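Local structure of caspase Nc (Drosophila melanogaster, 2FP3) at residues G51-Q56 / L301-K306; T270-I275 / L307-G312. The protein acts as the initiator caspase Dronc, a cysteine protease that starts the cascade of caspase activation leading to apoptosis, including steroid-triggered cell death during metamorphosis. The protein carries 2 engineered substitutions. All blocks are in the same frame, centred on the assembly; numbering follows the deposited sequence.

Contact 1 (G51-Q56 / L301-K306)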
loop_
_atom_site.group_PDB
_atom_site.type_symbol
_atom_site.label_atom_id
_atom_site.label_comp_id
_atom_site.label_asym_id
_atom_site.label_seq_id
_atom_site.Cartn_x
_atom_site.Cartn_y
_atom_site.Cartn_z
ATOM N N GLY A 51 8.369 -20.126 3.873
ATOM C CA GLY A 51 9.521 -19.280 4.136
ATOM C C GLY A 51 9.156 -17.879 4.608
ATOM O O GLY A 51 7.973 -17.562 4.804
ATOM N N THR A 52 10.177 -17.039 4.776
ATOM C CA THR A 52 10.009 -15.663 5.242
ATOM C C THR A 52 10.825 -14.678 4.395
ATOM O O THR A 52 12.014 -14.869 4.201
ATOM C CB THR A 52 10.475 -15.539 6.705
ATOM O OG1 THR A 52 9.835 -16.551 7.497
ATOM C CG2 THR A 52 10.143 -14.168 7.266
ATOM N N TYR A 53 10.198 -13.622 3.886
ATOM C CA TYR A 53 10.950 -12.661 3.088
ATOM C C TYR A 53 11.966 -12.001 3.989
ATOM O O TYR A 53 11.656 -11.637 5.129
ATOM C CB TYR A 53 10.047 -11.577 2.493
ATOM C CG TYR A 53 9.102 -12.066 1.416
ATOM C CD1 TYR A 53 9.571 -12.447 0.155
ATOM C CD2 TYR A 53 7.731 -12.155 1.671
ATOM C CE1 TYR A 53 8.678 -12.912 -0.839
ATOM C CE2 TYR A 53 6.842 -12.612 0.710
ATOM C CZ TYR A 53 7.306 -12.991 -0.541
ATOM O OH TYR A 53 6.386 -13.447 -1.459
ATOM N N LYS A 54 13.177 -11.836 3.470
ATOM C CA LYS A 54 14.244 -11.210 4.236
ATOM C C LYS A 54 13.893 -9.756 4.561
ATOM O O LYS A 54 13.588 -8.970 3.667
ATOM C CB LYS A 54 15.555 -11.280 3.449
ATOM C CG LYS A 54 16.793 -10.927 4.268
ATOM C CD LYS A 54 18.091 -11.051 3.448
ATOM C CE LYS A 54 18.289 -9.865 2.497
ATOM N NZ LYS A 54 18.454 -8.579 3.247
ATOM N N MET A 55 13.926 -9.423 5.845
ATOM C CA MET A 55 13.632 -8.080 6.337
ATOM C C MET A 55 14.545 -7.789 7.528
ATOM O O MET A 55 14.076 -7.622 8.657
ATOM C CB MET A 55 12.177 -7.983 6.794
ATOM C CG MET A 55 11.172 -8.116 5.677
ATOM S SD MET A 55 11.300 -6.771 4.506
ATOM C CE MET A 55 10.133 -5.590 5.183
ATOM N N GLN A 56 15.847 -7.704 7.275
ATOM C CA GLN A 56 16.800 -7.476 8.354
ATOM C C GLN A 56 17.907 -6.445 8.110
ATOM O O GLN A 56 18.746 -6.231 8.988
ATOM C CB GLN A 56 17.410 -8.824 8.744
ATOM C CG GLN A 56 17.683 -9.718 7.546
ATOM C CD GLN A 56 18.056 -11.152 7.926
ATOM O OE1 GLN A 56 17.262 -11.885 8.526
ATOM N NE2 GLN A 56 19.271 -11.558 7.567
ATOM N N LEU A 301 -0.932 -13.043 -4.979
ATOM C CA LEU A 301 -0.407 -13.480 -6.268
ATOM C C LEU A 301 0.961 -14.109 -6.045
ATOM O O LEU A 301 1.999 -13.457 -6.177
ATOM C CB LEU A 301 -0.283 -12.295 -7.225
ATOM C CG LEU A 301 -1.504 -11.381 -7.373
ATOM C CD1 LEU A 301 -1.205 -10.282 -8.393
ATOM C CD2 LEU A 301 -2.699 -12.198 -7.823
ATOM N N GLY A 302 0.963 -15.389 -5.706
ATOM C CA GLY A 302 2.217 -16.055 -5.453
ATOM C C GLY A 302 2.991 -15.411 -4.308
ATOM O O GLY A 302 4.208 -15.524 -4.268
ATOM N N PHE A 303 2.312 -14.716 -3.400
ATOM C CA PHE A 303 2.976 -14.102 -2.239
ATOM C C PHE A 303 3.020 -15.276 -1.250
ATOM O O PHE A 303 2.223 -15.356 -0.319
ATOM C CB PHE A 303 2.113 -12.955 -1.701
ATOM C CG PHE A 303 2.773 -12.122 -0.616
ATOM C CD1 PHE A 303 2.616 -12.446 0.734
ATOM C CD2 PHE A 303 3.493 -10.967 -0.944
ATOM C CE1 PHE A 303 3.154 -11.626 1.737
ATOM C CE2 PHE A 303 4.033 -10.142 0.050
ATOM C CZ PHE A 303 3.864 -10.470 1.389
ATOM N N ASN A 304 3.975 -16.175 -1.450
ATOM C CA ASN A 304 4.029 -17.385 -0.654
ATOM C C ASN A 304 4.880 -17.497 0.604
ATOM O O ASN A 304 5.003 -18.580 1.169
ATOM C CB ASN A 304 4.318 -18.548 -1.606
ATOM C CG ASN A 304 3.310 -18.605 -2.757
ATOM O OD1 ASN A 304 2.118 -18.340 -2.564
ATOM N ND2 ASN A 304 3.778 -18.952 -3.945
ATOM N N LYS A 305 5.432 -16.386 1.070
ATOM C CA LYS A 305 6.233 -16.395 2.287
ATOM C C LYS A 305 5.634 -15.384 3.259
ATOM O O LYS A 305 4.887 -14.500 2.851
ATOM C CB LYS A 305 7.684 -15.998 1.990
ATOM C CG LYS A 305 8.445 -16.957 1.089
ATOM C CD LYS A 305 9.824 -16.396 0.794
ATOM C CE LYS A 305 10.636 -17.302 -0.106
ATOM N NZ LYS A 305 12.009 -16.743 -0.269
ATOM N N LYS A 306 5.962 -15.508 4.541
ATOM C CA LYS A 306 5.449 -14.568 5.524
ATOM C C LYS A 306 6.214 -13.254 5.402
ATOM O O LYS A 306 7.404 -13.238 5.046
ATOM C CB LYS A 306 5.621 -15.117 6.941
ATOM C CG LYS A 306 4.950 -16.464 7.205
ATOM C CD LYS A 306 3.437 -16.367 7.335
ATOM C CE LYS A 306 2.847 -17.766 7.522
ATOM N NZ LYS A 306 1.369 -17.784 7.679
HETATM O O HOH W 1 7.338 -20.286 1.536
#

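Contact 2 (T270-I275 / L307-G312)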
loop_
_atom_site.group_PDB
_atom_site.type_symbol
_atom_site.label_atom_id
_atom_site.label_comp_id
_atom_site.label_asym_id
_atom_site.label_seq_id
_atom_site.Cartn_x
_atom_site.Cartn_y
_atom_site.Cartn_z
ATOM N N THR A 270 3.346 -9.555 14.141
ATOM C CA THR A 270 2.585 -10.332 13.182
ATOM C C THR A 270 2.815 -10.019 11.706
ATOM O O THR A 270 2.999 -8.872 11.319
ATOM C CB THR A 270 1.061 -10.269 13.576
ATOM O OG1 THR A 270 0.290 -9.620 12.560
ATOM C CG2 THR A 270 0.891 -9.513 14.874
ATOM N N ASP A 271 2.822 -11.074 10.897
ATOM C CA ASP A 271 3.042 -10.973 9.464
ATOM C C ASP A 271 1.944 -10.150 8.782
ATOM O O ASP A 271 0.836 -10.033 9.306
ATOM C CB ASP A 271 3.145 -12.385 8.864
ATOM C CG ASP A 271 1.831 -13.157 8.916
ATOM O OD1 ASP A 271 1.034 -13.051 7.958
ATOM O OD2 ASP A 271 1.592 -13.869 9.914
ATOM N N LEU A 272 2.265 -9.581 7.621
ATOM C CA LEU A 272 1.331 -8.738 6.869
ATOM C C LEU A 272 -0.054 -9.315 6.601
ATOM O O LEU A 272 -1.060 -8.640 6.823
ATOM C CB LEU A 272 1.947 -8.297 5.528
ATOM C CG LEU A 272 1.039 -7.336 4.740
ATOM C CD1 LEU A 272 0.684 -6.159 5.616
ATOM C CD2 LEU A 272 1.708 -6.863 3.457
ATOM N N GLU A 273 -0.122 -10.548 6.118
ATOM C CA GLU A 273 -1.419 -11.135 5.827
ATOM C C GLU A 273 -2.332 -11.233 7.040
ATOM O O GLU A 273 -3.556 -11.105 6.905
ATOM C CB GLU A 273 -1.268 -12.492 5.146
ATOM C CG GLU A 273 -0.877 -12.346 3.694
ATOM C CD GLU A 273 -1.006 -13.630 2.910
ATOM O OE1 GLU A 273 -2.147 -14.041 2.618
ATOM O OE2 GLU A 273 0.034 -14.227 2.582
ATOM N N ASP A 274 -1.747 -11.440 8.219
ATOM C CA ASP A 274 -2.547 -11.500 9.442
ATOM C C ASP A 274 -3.063 -10.092 9.726
ATOM O O ASP A 274 -4.223 -9.889 10.090
ATOM C CB ASP A 274 -1.696 -11.980 10.619
ATOM C CG ASP A 274 -1.788 -13.472 10.839
ATOM O OD1 ASP A 274 -2.117 -14.205 9.885
ATOM O OD2 ASP A 274 -1.519 -13.916 11.970
ATOM N N ILE A 275 -2.183 -9.118 9.542
ATOM C CA ILE A 275 -2.529 -7.730 9.767
ATOM C C ILE A 275 -3.648 -7.279 8.829
ATOM O O ILE A 275 -4.550 -6.563 9.250
ATOM C CB ILE A 275 -1.274 -6.844 9.602
ATOM C CG1 ILE A 275 -0.391 -7.004 10.850
ATOM C CG2 ILE A 275 -1.670 -5.389 9.381
ATOM C CD1 ILE A 275 0.976 -6.335 10.755
ATOM N N LEU A 307 5.533 -12.153 5.689
ATOM C CA LEU A 307 6.173 -10.855 5.648
ATOM C C LEU A 307 6.122 -10.187 7.015
ATOM O O LEU A 307 5.083 -9.644 7.413
ATOM C CB LEU A 307 5.511 -9.938 4.613
ATOM C CG LEU A 307 6.101 -8.522 4.607
ATOM C CD1 LEU A 307 7.605 -8.612 4.437
ATOM C CD2 LEU A 307 5.512 -7.686 3.507
ATOM N N TYR A 308 7.233 -10.256 7.744
ATOM C CA TYR A 308 7.336 -9.599 9.043
ATOM C C TYR A 308 8.141 -8.340 8.763
ATOM O O TYR A 308 9.144 -8.384 8.055
ATOM C CB TYR A 308 8.077 -10.469 10.063
ATOM C CG TYR A 308 7.266 -11.629 10.577
ATOM C CD1 TYR A 308 7.386 -12.894 10.006
ATOM C CD2 TYR A 308 6.343 -11.455 11.625
ATOM C CE1 TYR A 308 6.609 -13.967 10.461
ATOM C CE2 TYR A 308 5.562 -12.518 12.085
ATOM C CZ TYR A 308 5.701 -13.769 11.502
ATOM O OH TYR A 308 4.950 -14.836 11.958
ATOM N N PHE A 309 7.693 -7.214 9.296
ATOM C CA PHE A 309 8.379 -5.957 9.066
ATOM C C PHE A 309 9.545 -5.720 10.037
ATOM O O PHE A 309 10.427 -4.891 9.765
ATOM C CB PHE A 309 7.367 -4.803 9.135
ATOM C CG PHE A 309 6.451 -4.721 7.933
ATOM C CD1 PHE A 309 6.910 -4.211 6.719
ATOM C CD2 PHE A 309 5.138 -5.172 8.007
ATOM C CE1 PHE A 309 6.075 -4.158 5.595
ATOM C CE2 PHE A 309 4.296 -5.126 6.894
ATOM C CZ PHE A 309 4.771 -4.617 5.683
ATOM N N ASN A 310 9.551 -6.458 11.148
ATOM C CA ASN A 310 10.592 -6.328 12.170
ATOM C C ASN A 310 10.923 -4.855 12.401
ATOM O O ASN A 310 12.086 -4.447 12.369
ATOM C CB ASN A 310 11.852 -7.081 11.744
ATOM C CG ASN A 310 11.615 -8.572 11.587
ATOM O OD1 ASN A 310 11.028 -9.208 12.460
ATOM N ND2 ASN A 310 12.081 -9.141 10.479
ATOM N N PRO A 311 9.903 -4.031 12.660
ATOM C CA PRO A 311 10.231 -2.618 12.865
ATOM C C PRO A 311 11.179 -2.364 14.028
ATOM O O PRO A 311 11.043 -2.953 15.100
ATOM C CB PRO A 311 8.867 -1.980 13.073
ATOM C CG PRO A 311 8.142 -3.028 13.827
ATOM C CD PRO A 311 8.536 -4.327 13.120
ATOM N N GLY A 312 12.146 -1.487 13.797
ATOM C CA GLY A 312 13.106 -1.130 14.825
ATOM C C GLY A 312 14.154 -2.169 15.183
ATOM O O GLY A 312 14.792 -2.053 16.223
HETATM O O HOH W 2 5.188 -7.273 10.729
HETATM O O HOH W 3 1.860 -13.350 12.537
HETATM O O HOH W 4 2.633 -12.192 5.627
#

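Contact 1 (G51-Q56 / L301-K306)
Thr-52 and Lys-306 pair as a single parallel beta bridge, in which Gly-51 O accepts from Lys-306 N at 2.9 Å and Lys-306 O accepts from Tyr-53 N at 3.0 Å. Beside the bridge, one water accepts from Gly-51 N and donates to Asn-304 O. Tyr-53 carries the side-chain contact. Lys-305 CB sits over one face of its ring, 3.8 Å from the centroid in a CH-pi contact, and the extended lysine chain brings CD to 4.0 Å from Tyr-53 CD1. The tyrosine edge in turn meets Phe-303: Tyr-53 CE2 lies 3.7 Å above the phenylalanine plane, over its centre, in an edge-to-face pair with the planes tilted at 54°. Phe-303, the centre of an inverse gamma turn, has CG anti to its backbone N (chi1 -172°). Tyr-53 OH passes Phe-303 CA at 3.6 Å and is hydrogen-bonded to Asp-232, which holds the hydroxyl end of the ring. Tyr-53 also touches Pro-176, and Asp-232 and Pro-176 immediately precede strands 233-237 and 177-181. The loop before strand 62-68 is thus laid against the chain leaving strand 297-301, at the border of the central caspase sheet.

Contact 2 (T270-I275 / L307-G312)
Asp-271 and Tyr-308 meet with the aspartate methylene over one face of the tyrosine ring. Asp-271 CB stands 4.0 Å from the ring centroid, a CH-pi contact offset toward the rim, and the carboxylate plane is turned 79° from the ring. The backbone at this point also leans on the ring, with Asp-271 N 3.3 Å from Tyr-308 CE2. Asp-271 CG lies between the backbone N and the carbonyl carbon (chi1 68°), while farther out OD1 takes the N-cap bond from Asp-274 N, which reaches it from above the carboxylate plane. OD2 accepts from a water that also takes the Asp-271 N-H and makes a weak link to Tyr-308 OH. A negative charge at this helix start would be expected to suit the helix dipole.

Leu-272 and Leu-307 lie side by side and point the same way, their CD2 atoms 3.9 Å apart. The other methyl, Leu-272 CD1, meets Phe-309 CE2 at 4.0 Å, at the ring edge and in its plane, whereas Leu-307 CG stands over a face of that ring. The backbones of the same two leucines are joined as well, Leu-272 N donating to Leu-307 O at 2.8 Å. Two further waters join the backbones, one between Thr-270 O and Phe-309 N, the other between Glu-273 N and Leu-307 N.

The contact therefore seats the first turn of helix 272-284 on the chain that follows strand 297-301. Phe-309 and Ile-275 both pack on Met-263 of helix 251-266, and Tyr-308 meets the ring of His-43 in the N-terminal loop.

From the N terminus, residues 51-56 come just before strand 62-68 and meet 301-306 near the other end of the chain, so contact 1 closes a loop of 244 residues that spans most of the caspase domain. Residues 270-275, inside that loop, start helix 272-284 and pair with 307-312 beyond it; contact 2 closes only 31 residues and crosses contact 1. The second segments are consecutive, so one run of chain after strand 297-301 binds the N-terminal loop and then the helix start. The contacts also touch directly: Met-55 O probably accepts from Asn-310 ND2, Met-55 packs on Leu-307, and Phe-303 on Glu-273.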